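PDB 2ZZR: unsaturated glucuronyl hydrolase from Streptococcus agalactiae, which hydrolyses unsaturated glycosaminoglycan disaccharides from chondroitin, hyaluronan and heparin, releasing the 4,5-unsaturated uronic acid. Local coordinates for residues R21-I26 and I387-D392; F46-P51 and K90-K95; G155-W160 and L177-L182; Y169-D174 and F202-N207; A308-G313 and H336-S341. All coordinates share one frame; numbering follows the deposited sequence. Where two conformers were deposited one is given.

Interaction 1: residues R21-I26 and I387-D392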
# COMPACT_ATOMS: atom_id res chain seq x y z
N ARG A 21 -7.37 1.24 24.57
CA ARG A 21 -8.34 2.32 24.42
C ARG A 21 -8.55 2.60 22.94
O ARG A 21 -7.58 2.78 22.20
CB ARG A 21 -7.85 3.60 25.09
CG ARG A 21 -7.71 3.55 26.60
CD ARG A 21 -6.69 4.58 27.08
NE ARG A 21 -5.35 4.21 26.64
CZ ARG A 21 -4.41 5.06 26.22
NH1 ARG A 21 -3.23 4.59 25.84
NH2 ARG A 21 -4.66 6.36 26.15
N LEU A 22 -9.80 2.64 22.51
CA LEU A 22 -10.11 3.06 21.14
C LEU A 22 -9.74 4.53 20.93
O LEU A 22 -9.89 5.35 21.84
CB LEU A 22 -11.60 2.84 20.82
CG LEU A 22 -12.12 1.40 20.86
CD1 LEU A 22 -13.64 1.38 20.70
CD2 LEU A 22 -11.46 0.52 19.80
N LEU A 23 -9.26 4.84 19.74
CA LEU A 23 -8.91 6.21 19.37
C LEU A 23 -10.14 7.10 19.31
O LEU A 23 -11.15 6.73 18.71
CB LEU A 23 -8.18 6.24 18.03
CG LEU A 23 -6.70 5.86 18.04
CD1 LEU A 23 -6.23 5.59 16.61
CD2 LEU A 23 -5.84 6.95 18.70
N THR A 24 -10.05 8.27 19.93
CA THR A 24 -11.16 9.21 19.95
C THR A 24 -11.08 10.17 18.77
O THR A 24 -10.04 10.31 18.13
CB THR A 24 -11.20 10.03 21.26
OG1 THR A 24 -10.08 10.91 21.30
CG2 THR A 24 -11.20 9.11 22.47
N LYS A 25 -12.20 10.83 18.50
CA LYS A 25 -12.26 11.80 17.42
C LYS A 25 -11.21 12.91 17.58
O LYS A 25 -10.54 13.26 16.62
CB LYS A 25 -13.67 12.39 17.30
CG LYS A 25 -13.84 13.32 16.12
CD LYS A 25 -15.24 13.88 16.03
CE LYS A 25 -15.32 14.90 14.91
NZ LYS A 25 -16.61 15.65 14.94
N ILE A 26 -11.06 13.44 18.80
CA ILE A 26 -10.07 14.49 19.03
C ILE A 26 -8.64 14.00 18.83
O ILE A 26 -7.81 14.73 18.29
CB ILE A 26 -10.25 15.21 20.41
CG1 ILE A 26 -9.38 16.47 20.49
CG2 ILE A 26 -9.95 14.28 21.58
CD1 ILE A 26 -9.74 17.53 19.47
N ILE A 387 -7.64 9.37 7.94
CA ILE A 387 -8.85 9.78 7.21
C ILE A 387 -9.92 8.66 7.22
O ILE A 387 -11.11 8.94 7.40
CB ILE A 387 -8.53 10.27 5.77
CG1 ILE A 387 -7.70 11.57 5.80
CG2 ILE A 387 -9.80 10.44 4.91
CD1 ILE A 387 -8.38 12.79 6.44
N ARG A 388 -9.48 7.41 7.04
CA ARG A 388 -10.38 6.26 7.17
C ARG A 388 -11.12 6.25 8.51
O ARG A 388 -12.33 6.01 8.56
CB ARG A 388 -9.60 4.94 7.02
CG ARG A 388 -9.40 4.49 5.58
CD ARG A 388 -8.49 3.26 5.53
NE ARG A 388 -8.44 2.68 4.19
CZ ARG A 388 -9.34 1.82 3.71
NH1 ARG A 388 -10.37 1.44 4.46
NH2 ARG A 388 -9.22 1.36 2.47
N PHE A 389 -10.39 6.50 9.60
CA PHE A 389 -10.98 6.47 10.94
C PHE A 389 -11.92 7.64 11.17
O PHE A 389 -12.92 7.51 11.89
CB PHE A 389 -9.87 6.50 11.99
CG PHE A 389 -9.34 5.15 12.37
CD1 PHE A 389 -8.87 4.26 11.40
CD2 PHE A 389 -9.27 4.78 13.71
CE1 PHE A 389 -8.37 3.02 11.76
CE2 PHE A 389 -8.76 3.54 14.08
CZ PHE A 389 -8.31 2.66 13.10
N TYR A 390 -11.58 8.77 10.55
CA TYR A 390 -12.23 10.05 10.82
C TYR A 390 -13.54 10.27 10.07
O TYR A 390 -14.47 10.92 10.58
CB TYR A 390 -11.26 11.18 10.50
CG TYR A 390 -11.72 12.53 11.00
CD1 TYR A 390 -11.65 12.85 12.36
CD2 TYR A 390 -12.24 13.48 10.13
CE1 TYR A 390 -12.07 14.09 12.83
CE2 TYR A 390 -12.67 14.72 10.59
CZ TYR A 390 -12.58 15.01 11.94
OH TYR A 390 -12.99 16.24 12.39
N LYS A 391 -13.62 9.75 8.85
CA LYS A 391 -14.81 9.97 8.04
C LYS A 391 -15.21 8.67 7.37
O LYS A 391 -14.54 7.65 7.53
CB LYS A 391 -14.55 11.06 6.99
CG LYS A 391 -13.52 10.71 5.92
CD LYS A 391 -13.32 11.85 4.94
CE LYS A 391 -14.48 11.96 3.95
NZ LYS A 391 -14.24 13.00 2.92
N ASP A 392 -16.32 8.70 6.64
CA ASP A 392 -16.67 7.59 5.76
C ASP A 392 -15.95 7.87 4.45
O ASP A 392 -16.46 8.58 3.59
CB ASP A 392 -18.19 7.50 5.57
CG ASP A 392 -18.59 6.42 4.56
OD1 ASP A 392 -19.68 6.54 3.97
OD2 ASP A 392 -17.81 5.46 4.35
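Lys25 and Tyr390 bring the two backbones nearest, CA to CA 6.8 Å, where the start of helix 25-46 passes the end of helix 376-390. The Lys25 chain leaves with CG anti to the backbone N (chi1 -175°) and stays extended, which lays its CG and CE along the tyrosine's CE1 and OH. Lys25 CG lies 3.8 Å from Tyr390 CE1, and Lys25 CE lies 3.7 Å from Tyr390 OH. These are van der Waals contacts; the phenol OH is hydrogen-bonded to Glu29 instead. Beside this pair, Leu23 crosses Phe389 at about a right angle. Leu23 CD1 touches Phe389 CE2 at 4.1 Å, and the phenyl ring also meets the rings of His315 and His336. Thr24 is the N-cap of helix 25-46. Its side chain caps a backbone N just past the segment, and Glu27 bonds back to Thr24 N, as in a capping box. Residues more than 360 positions apart meet near the surface, as expected where the first and last long helices close the ring of an alpha/alpha barrel.

Interaction 2: residues F46-P51 and K90-K95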
# COMPACT_ATOMS: atom_id res chain seq x y z
N PHE A 46 8.41 21.53 -1.97
CA PHE A 46 8.41 20.77 -3.23
C PHE A 46 7.97 21.57 -4.45
O PHE A 46 8.40 21.28 -5.56
CB PHE A 46 7.59 19.48 -3.10
CG PHE A 46 8.12 18.53 -2.06
CD1 PHE A 46 9.43 18.05 -2.14
CD2 PHE A 46 7.32 18.12 -1.00
CE1 PHE A 46 9.93 17.18 -1.19
CE2 PHE A 46 7.82 17.25 -0.03
CZ PHE A 46 9.13 16.78 -0.13
N GLY A 47 7.13 22.58 -4.24
CA GLY A 47 6.53 23.31 -5.35
C GLY A 47 5.71 22.40 -6.25
O GLY A 47 4.82 21.68 -5.78
N GLU A 48 6.03 22.41 -7.54
CA GLU A 48 5.37 21.52 -8.51
C GLU A 48 6.11 20.19 -8.67
O GLU A 48 5.71 19.34 -9.46
CB GLU A 48 5.17 22.23 -9.85
CG GLU A 48 4.01 23.24 -9.82
CD GLU A 48 3.64 23.82 -11.18
OE1 GLU A 48 3.78 23.12 -12.21
OE2 GLU A 48 3.19 24.98 -11.22
N GLU A 49 7.18 20.02 -7.90
CA GLU A 49 7.96 18.79 -7.94
C GLU A 49 7.55 17.85 -6.80
O GLU A 49 6.51 18.06 -6.17
CB GLU A 49 9.46 19.09 -7.96
CG GLU A 49 9.90 19.73 -9.27
CD GLU A 49 11.40 19.70 -9.49
OE1 GLU A 49 12.13 20.29 -8.66
OE2 GLU A 49 11.84 19.10 -10.50
N TYR A 50 8.36 16.82 -6.54
CA TYR A 50 7.93 15.69 -5.70
C TYR A 50 8.97 15.28 -4.67
O TYR A 50 10.17 15.46 -4.90
CB TYR A 50 7.57 14.49 -6.59
CG TYR A 50 6.46 14.77 -7.57
CD1 TYR A 50 6.74 15.40 -8.79
CD2 TYR A 50 5.14 14.42 -7.29
CE1 TYR A 50 5.73 15.68 -9.70
CE2 TYR A 50 4.12 14.69 -8.20
CZ TYR A 50 4.42 15.33 -9.40
OH TYR A 50 3.42 15.61 -10.30
N PRO A 51 8.52 14.71 -3.53
CA PRO A 51 9.47 14.11 -2.60
C PRO A 51 10.13 12.91 -3.24
O PRO A 51 9.51 12.23 -4.07
CB PRO A 51 8.59 13.65 -1.43
CG PRO A 51 7.21 13.56 -1.99
CD PRO A 51 7.13 14.60 -3.06
N LYS A 90 -6.24 21.60 -3.73
CA LYS A 90 -6.76 21.14 -5.01
C LYS A 90 -5.94 21.71 -6.17
O LYS A 90 -5.63 21.01 -7.13
CB LYS A 90 -8.24 21.53 -5.16
CG LYS A 90 -8.82 21.24 -6.53
CD LYS A 90 -10.25 21.73 -6.63
CE LYS A 90 -10.80 21.47 -8.02
NZ LYS A 90 -12.28 21.66 -8.05
N ASN A 91 -5.59 23.00 -6.07
CA ASN A 91 -4.78 23.64 -7.09
C ASN A 91 -3.47 22.91 -7.36
O ASN A 91 -3.15 22.62 -8.51
CB ASN A 91 -4.52 25.11 -6.74
CG ASN A 91 -5.73 25.99 -6.99
OD1 ASN A 91 -6.67 25.59 -7.68
ND2 ASN A 91 -5.70 27.20 -6.44
N ILE A 92 -2.73 22.61 -6.30
CA ILE A 92 -1.44 21.93 -6.47
C ILE A 92 -1.62 20.46 -6.86
O ILE A 92 -0.92 19.97 -7.75
CB ILE A 92 -0.48 22.12 -5.25
CG1 ILE A 92 0.90 21.49 -5.53
CG2 ILE A 92 -1.09 21.60 -3.95
CD1 ILE A 92 1.61 22.04 -6.78
N ALA A 93 -2.58 19.79 -6.24
CA ALA A 93 -2.85 18.38 -6.54
C ALA A 93 -3.30 18.18 -7.99
O ALA A 93 -2.88 17.23 -8.65
CB ALA A 93 -3.87 17.80 -5.56
N HIS A 94 -4.12 19.10 -8.50
CA HIS A 94 -4.57 19.00 -9.88
C HIS A 94 -3.45 19.28 -10.88
O HIS A 94 -3.45 18.73 -11.99
CB HIS A 94 -5.78 19.88 -10.18
CG HIS A 94 -6.25 19.76 -11.59
ND1 HIS A 94 -6.85 18.61 -12.09
CD2 HIS A 94 -6.17 20.62 -12.64
CE1 HIS A 94 -7.13 18.79 -13.36
NE2 HIS A 94 -6.72 19.99 -13.72
N LYS A 95 -2.51 20.15 -10.50
CA LYS A 95 -1.30 20.35 -11.30
C LYS A 95 -0.48 19.07 -11.37
O LYS A 95 0.04 18.72 -12.44
CB LYS A 95 -0.48 21.52 -10.76
CG LYS A 95 -1.04 22.88 -11.20
CD LYS A 95 -0.27 24.02 -10.59
CE LYS A 95 -1.00 25.34 -10.81
NZ LYS A 95 -0.44 26.41 -9.95
O HOH W 1 2.17 26.11 -9.00
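Glu48 and Lys95 cross at a slant, with Glu48 OE2 over the lysine's aliphatic part, 3.6 Å from Lys95 CD. The charges stay further apart: Glu48 OE2 is 4.1 Å from Lys95 NZ, beyond a salt bridge. A water fills the role of go-between. It donates to Glu48 OE2 at 2.7 Å and accepts from Lys95 NZ at 2.8 Å. Both side chains are extended beyond CG, which lets their polar ends reach the same water. Ile92 packs on the other part of the turn. With CG1 anti to the backbone N (chi1 -175°), Ile92 sends CD1 to within 3.4 Å of Gly47 O and 4.1 Å of Glu48 CG. The Glu48 chain therefore touches a methyl group by its stem and lysine by its carboxylate. Residues 46-49 form a type II' beta turn closed by Glu49 N to Phe46 O (2.9 Å), with Gly47 at positive phi. The turn links helix 25-46 to strand 50-56 of a two-stranded beta hairpin and rests on helix 87-105 at the surface.

Interaction 3: residues G155-W160 and L177-L182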
# COMPACT_ATOMS: atom_id res chain seq x y z
N GLY A 155 -0.95 -16.09 -16.21
CA GLY A 155 -2.06 -15.17 -15.92
C GLY A 155 -1.71 -14.12 -14.88
O GLY A 155 -2.44 -13.95 -13.90
N PHE A 156 -0.60 -13.43 -15.09
CA PHE A 156 -0.12 -12.44 -14.13
C PHE A 156 0.47 -11.22 -14.83
O PHE A 156 0.84 -11.28 -16.01
CB PHE A 156 0.93 -13.05 -13.20
CG PHE A 156 2.22 -13.41 -13.90
CD1 PHE A 156 2.34 -14.62 -14.57
CD2 PHE A 156 3.30 -12.53 -13.88
CE1 PHE A 156 3.53 -14.95 -15.23
CE2 PHE A 156 4.49 -12.85 -14.54
CZ PHE A 156 4.60 -14.07 -15.22
N ILE A 157 0.54 -10.11 -14.10
CA ILE A 157 1.19 -8.90 -14.59
C ILE A 157 2.67 -8.99 -14.23
O ILE A 157 3.03 -9.07 -13.05
CB ILE A 157 0.57 -7.62 -13.95
CG1 ILE A 157 -0.91 -7.52 -14.33
CG2 ILE A 157 1.34 -6.36 -14.39
CD1 ILE A 157 -1.70 -6.57 -13.46
N GLN A 158 3.52 -9.01 -15.25
CA GLN A 158 4.95 -9.14 -15.04
C GLN A 158 5.56 -7.87 -14.46
O GLN A 158 5.25 -6.76 -14.91
CB GLN A 158 5.68 -9.54 -16.33
CG GLN A 158 7.12 -10.02 -16.08
CD GLN A 158 7.94 -10.21 -17.35
OE1 GLN A 158 9.16 -9.99 -17.36
NE2 GLN A 158 7.28 -10.62 -18.42
N ALA A 159 6.42 -8.05 -13.47
CA ALA A 159 7.18 -6.95 -12.88
C ALA A 159 8.17 -6.37 -13.90
O ALA A 159 8.36 -6.96 -14.98
CB ALA A 159 7.91 -7.43 -11.64
N TRP A 160 8.76 -5.22 -13.57
CA TRP A 160 9.75 -4.57 -14.43
C TRP A 160 10.84 -5.52 -14.91
O TRP A 160 11.19 -6.50 -14.23
CB TRP A 160 10.38 -3.36 -13.72
CG TRP A 160 10.80 -3.61 -12.29
CD1 TRP A 160 10.06 -3.34 -11.16
CD2 TRP A 160 12.04 -4.16 -11.83
NE1 TRP A 160 10.77 -3.70 -10.04
CE2 TRP A 160 11.99 -4.20 -10.42
CE3 TRP A 160 13.20 -4.62 -12.47
CZ2 TRP A 160 13.04 -4.68 -9.64
CZ3 TRP A 160 14.25 -5.10 -11.70
CH2 TRP A 160 14.16 -5.13 -10.29
N LEU A 177 -1.76 -4.20 -5.05
CA LEU A 177 -2.28 -2.82 -4.91
C LEU A 177 -2.50 -2.16 -6.26
O LEU A 177 -3.29 -1.21 -6.38
CB LEU A 177 -1.34 -1.96 -4.07
CG LEU A 177 -1.47 -1.91 -2.54
CD1 LEU A 177 -2.65 -1.05 -2.11
CD2 LEU A 177 -1.53 -3.32 -1.91
N ASN A 178 -1.79 -2.64 -7.28
CA ASN A 178 -1.81 -2.03 -8.60
C ASN A 178 -2.92 -2.54 -9.52
O ASN A 178 -3.29 -1.87 -10.49
CB ASN A 178 -0.43 -2.15 -9.25
CG ASN A 178 0.59 -1.25 -8.58
OD1 ASN A 178 0.70 -0.08 -8.93
ND2 ASN A 178 1.31 -1.78 -7.60
N ILE A 179 -3.49 -3.70 -9.20
CA ILE A 179 -4.62 -4.22 -9.99
C ILE A 179 -5.94 -3.49 -9.66
O ILE A 179 -6.93 -3.65 -10.37
CB ILE A 179 -4.80 -5.76 -9.85
CG1 ILE A 179 -5.18 -6.17 -8.43
CG2 ILE A 179 -3.53 -6.49 -10.33
CD1 ILE A 179 -5.55 -7.66 -8.26
N GLN A 180 -5.94 -2.68 -8.61
CA GLN A 180 -7.15 -1.91 -8.27
C GLN A 180 -7.47 -0.95 -9.42
O GLN A 180 -8.64 -0.73 -9.76
CB GLN A 180 -6.99 -1.19 -6.93
CG GLN A 180 -6.59 -2.11 -5.76
CD GLN A 180 -7.35 -3.44 -5.71
OE1 GLN A 180 -6.74 -4.51 -5.59
NE2 GLN A 180 -8.66 -3.38 -5.78
N LEU A 181 -6.41 -0.42 -10.02
CA LEU A 181 -6.51 0.42 -11.22
C LEU A 181 -7.28 -0.29 -12.33
O LEU A 181 -8.09 0.32 -13.03
CB LEU A 181 -5.09 0.78 -11.70
CG LEU A 181 -4.89 1.48 -13.06
CD1 LEU A 181 -5.62 2.82 -13.06
CD2 LEU A 181 -3.41 1.65 -13.33
N LEU A 182 -7.04 -1.60 -12.47
CA LEU A 182 -7.72 -2.39 -13.50
C LEU A 182 -9.19 -2.63 -13.18
O LEU A 182 -10.03 -2.59 -14.09
CB LEU A 182 -6.99 -3.71 -13.74
CG LEU A 182 -5.52 -3.56 -14.15
CD1 LEU A 182 -4.91 -4.92 -14.38
CD2 LEU A 182 -5.38 -2.67 -15.40
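No ring lies between Ile157 and its partners Ile179 and Leu182; the flat groups sit around them. The Phe156 ring is stacked with Phe222 and makes an edge-to-face contact with Tyr169. The His201 imidazole takes the backbone N-H of Ile157 on ND1, and its side chain also touches Ile179. The contact itself is wholly aliphatic. Ile157 CD1 meets Ile179 CG2 at 3.6 Å and Leu182 CD1 at 3.7 Å. The isoleucines cross at a slant, whereas Ile157 and Leu182 reach toward each other tip to tip. Ile157 has CG1 anti to its carbonyl carbon (chi1 -61°) and an extended chi2 of 163°, which carries CD1 out to both partners. Strand 156-157 pairs with strand 150-151 in a small antiparallel hairpin, with a G1 beta bulge at Gly155 and Phe156. This hairpin is laid against the helical body of the alpha/alpha barrel. The Ile157 side chain is about 9 Å from those of Asp114 and Asp174, the probable nucleophile and proton donor. Val197 and Leu146 each touch both Ile157 and Leu182.

Interaction 4: residues Y169-D174 and F202-N207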
# COMPACT_ATOMS: atom_id res chain seq x y z
N TYR A 169 10.74 -13.28 -15.51
CA TYR A 169 9.34 -13.67 -15.69
C TYR A 169 8.68 -13.95 -14.35
O TYR A 169 8.58 -15.10 -13.89
CB TYR A 169 9.27 -14.89 -16.62
CG TYR A 169 7.94 -15.10 -17.30
CD1 TYR A 169 7.53 -14.27 -18.35
CD2 TYR A 169 7.11 -16.15 -16.92
CE1 TYR A 169 6.32 -14.49 -18.99
CE2 TYR A 169 5.89 -16.37 -17.56
CZ TYR A 169 5.51 -15.54 -18.59
OH TYR A 169 4.31 -15.75 -19.22
N ARG A 170 8.23 -12.88 -13.70
CA ARG A 170 7.84 -12.96 -12.30
C ARG A 170 6.81 -11.89 -11.97
O ARG A 170 6.69 -10.88 -12.68
CB ARG A 170 9.08 -12.78 -11.41
CG ARG A 170 9.58 -11.33 -11.33
CD ARG A 170 11.11 -11.23 -11.27
NE ARG A 170 11.52 -9.87 -10.91
CZ ARG A 170 11.57 -8.83 -11.74
NH1 ARG A 170 11.95 -7.65 -11.29
NH2 ARG A 170 11.22 -8.97 -13.02
N LEU A 171 6.07 -12.13 -10.89
CA LEU A 171 5.23 -11.10 -10.28
C LEU A 171 5.82 -10.70 -8.93
O LEU A 171 6.60 -11.45 -8.34
CB LEU A 171 3.78 -11.59 -10.10
CG LEU A 171 3.45 -12.80 -9.21
CD1 LEU A 171 3.49 -12.47 -7.71
CD2 LEU A 171 2.09 -13.39 -9.58
N ILE A 172 5.44 -9.52 -8.45
CA ILE A 172 5.85 -9.06 -7.13
C ILE A 172 4.58 -8.78 -6.33
O ILE A 172 3.57 -8.39 -6.90
CB ILE A 172 6.79 -7.81 -7.24
CG1 ILE A 172 8.08 -8.21 -7.97
CG2 ILE A 172 7.10 -7.22 -5.86
CD1 ILE A 172 9.03 -7.06 -8.27
N ILE A 173 4.63 -9.03 -5.02
CA ILE A 173 3.41 -8.99 -4.20
C ILE A 173 2.73 -7.62 -4.17
O ILE A 173 1.50 -7.53 -4.02
CB ILE A 173 3.66 -9.51 -2.76
CG1 ILE A 173 2.32 -9.75 -2.04
CG2 ILE A 173 4.62 -8.59 -1.99
CD1 ILE A 173 2.42 -10.55 -0.76
N ASP A 174 3.51 -6.55 -4.32
CA ASP A 174 2.92 -5.21 -4.29
C ASP A 174 2.00 -4.94 -5.49
O ASP A 174 1.22 -3.98 -5.48
CB ASP A 174 3.99 -4.11 -4.12
CG ASP A 174 4.87 -3.92 -5.34
OD1 ASP A 174 5.66 -2.96 -5.32
OD2 ASP A 174 4.81 -4.71 -6.31
N PHE A 202 -4.72 -11.76 -9.39
CA PHE A 202 -4.98 -12.00 -7.99
C PHE A 202 -4.74 -13.46 -7.61
O PHE A 202 -4.02 -13.74 -6.65
CB PHE A 202 -6.39 -11.58 -7.53
CG PHE A 202 -6.60 -11.87 -6.08
CD1 PHE A 202 -6.17 -10.96 -5.11
CD2 PHE A 202 -7.10 -13.10 -5.66
CE1 PHE A 202 -6.29 -11.25 -3.75
CE2 PHE A 202 -7.22 -13.41 -4.32
CZ PHE A 202 -6.81 -12.48 -3.35
N TYR A 203 -5.33 -14.39 -8.35
CA TYR A 203 -5.20 -15.81 -8.01
C TYR A 203 -3.78 -16.34 -8.20
O TYR A 203 -3.33 -17.16 -7.42
CB TYR A 203 -6.22 -16.67 -8.76
CG TYR A 203 -7.62 -16.49 -8.22
CD1 TYR A 203 -8.63 -15.93 -9.00
CD2 TYR A 203 -7.94 -16.87 -6.91
CE1 TYR A 203 -9.92 -15.76 -8.50
CE2 TYR A 203 -9.23 -16.71 -6.39
CZ TYR A 203 -10.21 -16.15 -7.20
OH TYR A 203 -11.49 -15.98 -6.71
N ALA A 204 -3.09 -15.86 -9.23
CA ALA A 204 -1.67 -16.20 -9.42
C ALA A 204 -0.86 -15.78 -8.20
O ALA A 204 0.03 -16.51 -7.73
CB ALA A 204 -1.13 -15.56 -10.69
N SER A 205 -1.18 -14.61 -7.66
CA SER A 205 -0.53 -14.13 -6.45
C SER A 205 -0.91 -14.98 -5.24
O SER A 205 -0.04 -15.51 -4.54
CB SER A 205 -0.89 -12.66 -6.21
OG SER A 205 -0.45 -11.84 -7.28
N ALA A 206 -2.22 -15.12 -5.01
CA ALA A 206 -2.74 -15.81 -3.83
C ALA A 206 -2.20 -17.23 -3.70
O ALA A 206 -1.90 -17.70 -2.60
CB ALA A 206 -4.27 -15.83 -3.86
N ASN A 207 -2.09 -17.92 -4.83
CA ASN A 207 -1.71 -19.32 -4.81
C ASN A 207 -0.21 -19.57 -4.73
O ASN A 207 0.22 -20.70 -4.48
CB ASN A 207 -2.34 -20.06 -5.99
CG ASN A 207 -3.75 -20.52 -5.68
OD1 ASN A 207 -4.00 -21.07 -4.61
ND2 ASN A 207 -4.67 -20.29 -6.60
O HOH W 2 0.88 -9.41 -6.80
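Within 202-207, Ala204 is the first residue to touch Leu171, Ala204 CB lying 4.0 Å from Leu171 CD2. Ser205 follows and meets both leucine methyls: Ser205 OG is 3.8 Å from Leu171 CD2 and 4.0 Å from Leu171 CD1. The leucine CG stands between its backbone N and carbonyl carbon (chi1 62°), which turns the two methyls to the helix. Ser205 OG has polar partners too. Ser205 OG is hydrogen-bonded to His201 O, one turn back in the helix, and accepts from a water at 2.8 Å. That water also donates to Ile172 O at 2.9 Å, and so ties strand to helix. Strand 170-172 is an outer strand of a three-stranded antiparallel sheet laid on the helical barrel, and it leads directly to Asp174, probably the proton donor. Asp174 OD2 is held by His113. From Ser205 to Asn207 the helix widens into a pi-type turn, and Asn207 makes hydrogen bonds through its side chain to the backbone of Lys2 and Lys4, joining the N-terminal stretch.

Interaction 5: residues A308-G313 and H336-S341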
# COMPACT_ATOMS: atom_id res chain seq x y z
N ALA A 308 1.45 1.11 8.91
CA ALA A 308 0.44 2.02 8.35
C ALA A 308 -0.41 1.31 7.29
O ALA A 308 -1.64 1.41 7.30
CB ALA A 308 1.08 3.26 7.77
N THR A 309 0.25 0.59 6.40
CA THR A 309 -0.41 -0.17 5.32
C THR A 309 -1.33 -1.26 5.89
O THR A 309 -2.47 -1.42 5.42
CB THR A 309 0.65 -0.76 4.36
OG1 THR A 309 1.48 0.31 3.88
CG2 THR A 309 0.01 -1.45 3.16
N ALA A 310 -0.85 -1.98 6.90
CA ALA A 310 -1.66 -3.02 7.56
C ALA A 310 -2.90 -2.44 8.24
O ALA A 310 -3.97 -3.07 8.23
CB ALA A 310 -0.81 -3.82 8.55
N VAL A 311 -2.76 -1.26 8.84
CA VAL A 311 -3.92 -0.60 9.46
C VAL A 311 -5.01 -0.35 8.41
O VAL A 311 -6.18 -0.67 8.65
CB VAL A 311 -3.53 0.70 10.21
CG1 VAL A 311 -4.79 1.53 10.54
CG2 VAL A 311 -2.77 0.37 11.50
N CYS A 312 -4.63 0.21 7.26
CA CYS A 312 -5.59 0.44 6.16
C CYS A 312 -6.27 -0.85 5.73
O CYS A 312 -7.49 -0.88 5.52
CB CYS A 312 -4.90 1.11 4.97
SG CYS A 312 -4.30 2.77 5.33
N GLY A 313 -5.47 -1.92 5.61
CA GLY A 313 -5.99 -3.23 5.20
C GLY A 313 -6.99 -3.81 6.19
O GLY A 313 -8.03 -4.33 5.79
N HIS A 336 -6.72 -0.07 16.03
CA HIS A 336 -6.69 1.09 16.93
C HIS A 336 -5.37 1.20 17.70
O HIS A 336 -4.81 2.30 17.80
CB HIS A 336 -7.86 1.06 17.90
CG HIS A 336 -9.11 1.69 17.37
ND1 HIS A 336 -9.96 1.05 16.49
CD2 HIS A 336 -9.65 2.91 17.59
CE1 HIS A 336 -10.98 1.85 16.21
NE2 HIS A 336 -10.81 2.98 16.87
N THR A 337 -4.89 0.07 18.24
CA THR A 337 -3.64 0.05 19.00
C THR A 337 -2.45 0.42 18.12
O THR A 337 -1.59 1.21 18.51
CB THR A 337 -3.38 -1.34 19.64
OG1 THR A 337 -4.59 -1.82 20.25
CG2 THR A 337 -2.29 -1.25 20.69
N MET A 338 -2.42 -0.16 16.92
CA MET A 338 -1.35 0.07 15.95
C MET A 338 -1.33 1.53 15.50
O MET A 338 -0.28 2.17 15.51
CB MET A 338 -1.51 -0.87 14.75
CG MET A 338 -1.38 -2.36 15.11
SD MET A 338 -2.16 -3.45 13.90
CE MET A 338 -0.90 -3.44 12.64
N LEU A 339 -2.50 2.06 15.14
CA LEU A 339 -2.59 3.45 14.73
C LEU A 339 -2.26 4.41 15.88
O LEU A 339 -1.59 5.43 15.67
CB LEU A 339 -3.97 3.76 14.12
CG LEU A 339 -4.17 5.13 13.46
CD1 LEU A 339 -3.09 5.47 12.41
CD2 LEU A 339 -5.55 5.21 12.84
N ARG A 340 -2.72 4.07 17.09
CA ARG A 340 -2.39 4.87 18.27
C ARG A 340 -0.87 4.99 18.43
O ARG A 340 -0.35 6.09 18.63
CB ARG A 340 -3.00 4.29 19.55
CG ARG A 340 -2.63 5.11 20.80
CD ARG A 340 -3.24 4.56 22.08
NE ARG A 340 -4.69 4.70 22.12
CZ ARG A 340 -5.34 5.84 22.32
NH1 ARG A 340 -4.68 6.98 22.48
NH2 ARG A 340 -6.67 5.85 22.34
N SER A 341 -0.17 3.86 18.34
CA SER A 341 1.29 3.86 18.44
C SER A 341 1.94 4.71 17.35
O SER A 341 2.88 5.46 17.63
CB SER A 341 1.84 2.44 18.41
OG SER A 341 1.62 1.80 19.65
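Arg340 NH1, on the residue next to Leu339 of the contact, is gripped by two carboxylates, in salt bridges with Glu27 and Glu344. Its NH2 is bonded to Arg21 O. Across the contact the side chains meet by apolar packing, with no hydrogen bond. Val311 CG2 lies 3.7 Å from Met338 CB and 4.0 Å from Leu339 N, against the backbone of the second helix. Val311 CG1 comes 4.3 Å from Leu339 CB. Valine and methionine slide past each other in opposite directions. The methionine chain bends at its third torsion (chi3 79°), which brings Met338 CE to 4.1 Å from Ala310 CB. Val311 has CG1 anti to its backbone N (chi1 166°), and this sets both of its methyls against the facing helix. The helices are consecutive long ones and run roughly antiparallel, 145° between their directions, with the segment axes 9.6 Å apart at closest approach. This is a helical hairpin of the alpha/alpha barrel. Phe278 of helix 265-280 touches both Ala310 and Met338, while toward helix 376-390 Val311 touches Ala385 and Leu339 touches Phe389. The Ala310 side chain is about 9 Å from those of Arg246 and Trp250, both probably substrate-binding residues.

How the interactions relate
Interaction 1 joins segments near the two ends of the chain and encloses the other four in sequence. Interaction 2 comes first, interactions 3 and 4 alternate, and interaction 5 closes the series. Interactions 3 and 4 lie 8 Å apart between centres and share backbone and side-chain bonds, such as Ala159 N to Arg170 O. Their strands lie beside the probable catalytic region. Interactions 1 and 5 are 11 Å apart between centres and meet through Leu23, Phe389 and His336, on the other side of the chain's centre. Interaction 2 stands alone, at least 26 Å from the other centres. The contacts are thus spread round a single helical barrel, with small sheets added.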